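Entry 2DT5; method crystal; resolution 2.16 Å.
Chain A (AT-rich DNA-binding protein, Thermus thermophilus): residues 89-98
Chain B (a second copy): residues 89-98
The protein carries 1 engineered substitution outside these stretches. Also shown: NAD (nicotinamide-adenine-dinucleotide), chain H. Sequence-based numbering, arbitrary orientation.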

# COMPACT_ATOMS: atom_id res chain seq x y z
N GLY A 89 -4.25 13.56 14.24
CA GLY A 89 -3.29 13.21 15.26
C GLY A 89 -1.91 13.20 14.61
O GLY A 89 -1.61 14.00 13.72
N ARG A 90 -1.06 12.29 15.06
CA ARG A 90 0.29 12.19 14.52
C ARG A 90 0.29 11.75 13.05
O ARG A 90 0.91 12.40 12.21
CB ARG A 90 1.10 11.26 15.42
CG ARG A 90 1.30 11.86 16.84
CD ARG A 90 1.82 10.84 17.84
NE ARG A 90 0.95 9.67 17.90
CZ ARG A 90 1.18 8.59 18.63
NH1 ARG A 90 2.26 8.50 19.39
NH2 ARG A 90 0.32 7.58 18.61
N LEU A 91 -0.44 10.68 12.72
CA LEU A 91 -0.47 10.22 11.34
C LEU A 91 -1.20 11.22 10.45
O LEU A 91 -0.75 11.53 9.36
CB LEU A 91 -1.14 8.84 11.22
CG LEU A 91 -1.35 8.29 9.80
CD1 LEU A 91 -0.01 8.19 9.09
CD2 LEU A 91 -2.04 6.91 9.87
N GLY A 92 -2.34 11.71 10.92
CA GLY A 92 -3.09 12.66 10.14
C GLY A 92 -2.29 13.93 9.86
O GLY A 92 -2.30 14.42 8.73
N SER A 93 -1.61 14.47 10.87
CA SER A 93 -0.82 15.70 10.67
C SER A 93 0.34 15.43 9.72
O SER A 93 0.67 16.28 8.90
CB SER A 93 -0.30 16.24 12.00
OG SER A 93 -1.37 16.57 12.87
N ALA A 94 0.97 14.26 9.83
CA ALA A 94 2.07 13.95 8.91
C ALA A 94 1.55 13.86 7.47
O ALA A 94 2.20 14.31 6.55
CB ALA A 94 2.73 12.63 9.32
N LEU A 95 0.36 13.31 7.28
CA LEU A 95 -0.18 13.19 5.93
C LEU A 95 -0.51 14.56 5.31
O LEU A 95 -0.39 14.76 4.09
CB LEU A 95 -1.43 12.29 5.93
CG LEU A 95 -1.19 10.78 6.11
CD1 LEU A 95 -2.51 10.05 6.47
CD2 LEU A 95 -0.59 10.20 4.85
N ALA A 96 -0.94 15.51 6.14
CA ALA A 96 -1.27 16.84 5.66
C ALA A 96 -0.06 17.51 5.03
O ALA A 96 -0.23 18.33 4.15
CB ALA A 96 -1.80 17.70 6.81
N ASP A 97 1.15 17.16 5.49
CA ASP A 97 2.40 17.72 4.95
C ASP A 97 3.07 16.83 3.90
O ASP A 97 4.09 17.21 3.34
CB ASP A 97 3.42 17.94 6.08
CG ASP A 97 3.01 19.05 7.02
OD1 ASP A 97 3.31 18.96 8.23
OD2 ASP A 97 2.39 20.02 6.55
N TYR A 98 2.52 15.64 3.65
CA TYR A 98 3.14 14.73 2.69
C TYR A 98 2.92 15.26 1.27
O TYR A 98 1.78 15.47 0.85
CB TYR A 98 2.55 13.33 2.87
CG TYR A 98 3.14 12.29 1.97
CD1 TYR A 98 4.50 11.99 2.01
CD2 TYR A 98 2.33 11.59 1.08
CE1 TYR A 98 5.04 11.01 1.18
CE2 TYR A 98 2.86 10.61 0.25
CZ TYR A 98 4.21 10.33 0.30
OH TYR A 98 4.71 9.35 -0.52
N GLY B 89 9.46 11.21 14.58
CA GLY B 89 8.66 12.41 14.48
C GLY B 89 7.21 11.97 14.55
O GLY B 89 6.88 11.00 15.23
N ARG B 90 6.35 12.68 13.84
CA ARG B 90 4.93 12.35 13.83
C ARG B 90 4.65 10.94 13.28
O ARG B 90 4.05 10.12 13.97
CB ARG B 90 4.17 13.42 13.06
CG ARG B 90 4.23 14.78 13.79
CD ARG B 90 3.69 15.92 12.94
NE ARG B 90 4.42 16.07 11.69
CZ ARG B 90 4.03 16.86 10.70
NH1 ARG B 90 2.93 17.58 10.84
NH2 ARG B 90 4.71 16.90 9.56
N LEU B 91 5.08 10.66 12.05
CA LEU B 91 4.83 9.33 11.48
C LEU B 91 5.53 8.25 12.31
O LEU B 91 4.93 7.23 12.65
CB LEU B 91 5.33 9.27 10.03
CG LEU B 91 5.23 7.89 9.35
CD1 LEU B 91 3.79 7.38 9.42
CD2 LEU B 91 5.69 8.00 7.88
N GLY B 92 6.79 8.49 12.66
CA GLY B 92 7.53 7.52 13.44
C GLY B 92 6.87 7.16 14.77
O GLY B 92 6.85 5.99 15.16
N SER B 93 6.34 8.16 15.46
CA SER B 93 5.70 7.93 16.76
C SER B 93 4.37 7.20 16.60
O SER B 93 3.99 6.40 17.46
CB SER B 93 5.50 9.26 17.50
OG SER B 93 6.75 9.88 17.76
N ALA B 94 3.66 7.49 15.53
CA ALA B 94 2.39 6.83 15.24
C ALA B 94 2.70 5.33 15.02
O ALA B 94 2.01 4.46 15.55
CB ALA B 94 1.74 7.43 13.98
N LEU B 95 3.75 5.05 14.26
CA LEU B 95 4.17 3.68 13.98
C LEU B 95 4.58 2.91 15.23
O LEU B 95 4.30 1.72 15.32
CB LEU B 95 5.33 3.68 12.98
CG LEU B 95 4.95 4.13 11.56
CD1 LEU B 95 6.18 4.12 10.67
CD2 LEU B 95 3.91 3.19 10.99
N ALA B 96 5.25 3.56 16.19
CA ALA B 96 5.66 2.89 17.41
C ALA B 96 4.44 2.42 18.19
O ALA B 96 4.52 1.46 18.95
CB ALA B 96 6.52 3.82 18.29
N ASP B 97 3.31 3.12 18.00
CA ASP B 97 2.06 2.73 18.67
C ASP B 97 1.10 1.90 17.80
O ASP B 97 0.03 1.53 18.27
CB ASP B 97 1.28 3.95 19.18
CG ASP B 97 1.93 4.60 20.38
OD1 ASP B 97 2.66 3.91 21.10
OD2 ASP B 97 1.69 5.81 20.62
N TYR B 98 1.45 1.64 16.54
CA TYR B 98 0.56 0.86 15.66
C TYR B 98 0.36 -0.52 16.29
O TYR B 98 1.33 -1.21 16.59
CB TYR B 98 1.16 0.71 14.26
CG TYR B 98 0.28 -0.04 13.29
CD1 TYR B 98 -0.96 0.47 12.92
CD2 TYR B 98 0.70 -1.23 12.69
CE1 TYR B 98 -1.77 -0.19 11.98
CE2 TYR B 98 -0.08 -1.89 11.74
CZ TYR B 98 -1.32 -1.36 11.38
OH TYR B 98 -2.10 -1.96 10.43
PA NAD H . -3.25 9.69 17.45
O1A NAD H . -1.93 10.39 17.42
O2A NAD H . -3.82 9.24 18.74
O5B NAD H . -4.25 10.62 16.67
C5B NAD H . -5.66 10.31 16.46
C4B NAD H . -6.38 11.63 16.27
O4B NAD H . -7.80 11.28 16.06
C3B NAD H . -6.39 12.55 17.54
O3B NAD H . -5.89 13.86 17.17
C2B NAD H . -7.82 12.61 18.01
O2B NAD H . -8.22 13.77 18.68
C1B NAD H . -8.56 12.28 16.69
N9A NAD H . -9.86 11.69 16.89
C8A NAD H . -10.33 10.71 17.77
N7A NAD H . -11.62 10.44 17.61
C5A NAD H . -12.07 11.21 16.62
C6A NAD H . -13.38 11.37 15.99
N6A NAD H . -14.43 10.67 16.37
N1A NAD H . -13.43 12.30 14.97
C2A NAD H . -12.40 13.04 14.54
N3A NAD H . -11.13 12.94 15.11
C4A NAD H . -11.01 12.01 16.14
O3 NAD H . -3.12 8.40 16.52
PN NAD H . -2.09 8.09 15.32
O1N NAD H . -0.84 7.53 15.92
O2N NAD H . -2.03 9.37 14.52
O5D NAD H . -2.87 6.92 14.55
C5D NAD H . -4.12 7.22 13.84
C4D NAD H . -4.65 5.97 13.27
O4D NAD H . -3.64 5.40 12.34
C3D NAD H . -4.92 4.81 14.33
O3D NAD H . -6.11 4.04 14.00
C2D NAD H . -3.67 3.98 14.19
O2D NAD H . -3.73 2.71 14.75
C1D NAD H . -3.49 4.02 12.63
N1N NAD H . -2.17 3.48 12.21
C2N NAD H . -2.17 2.91 10.91
C3N NAD H . -1.09 2.76 10.17
C7N NAD H . -1.20 2.09 8.83
O7N NAD H . -0.14 1.74 8.27
N7N NAD H . -2.43 1.87 8.30
C4N NAD H . 0.28 3.21 10.66
C5N NAD H . 0.12 4.34 11.65
C6N NAD H . -0.97 4.24 12.56

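Two copies of one short helix, each opening after an N-cap glycine (Gly A89, Gly B89), cross nearly antiparallel at 148°, their axes approaching to 8.0 Å. The N-terminal turns meet: the CA atoms of Arg A90 and Arg B90 lie 4.7 Å apart. These two arginines cover by far the most surface, and each reaches along the partner stretch, to Asp B97 and Asp A97 respectively. Arg A90 donates from both NH1 and NH2 to Asp B97 OD2, each at 3.0 Å, a salt bridge in which one carboxylate oxygen takes two hydrogens near the guanidinium plane. The near-symmetric mate joins Arg B90 NH2 to Asp A97 OD1 at 2.8 Å, with NH1 3.0 Å from the same OD1. Each guanidinium also lies with one face over the partner's backbone, at Ala B94 and Ala A94 respectively; Arg A90 CZ is 4.0 Å from Ala B94 CA. Beside the arginines, the contact is apolar: Leu A91 CD1 meets Leu B91 CD1 at 3.9 Å, and Leu A91 CB lies 4.2 Å from Ala B94 CB. Arg A90 also binds NAD, whose negatively charged phosphate oxygens draw Arg A90 NE to O1A (3.0 Å) and Arg A90 NH2 to O1N (2.9 Å), so this arginine serves dinucleotide and partner chain together. Backbone Leu A91 N adds a 2.7 Å hydrogen bond to NAD O2N.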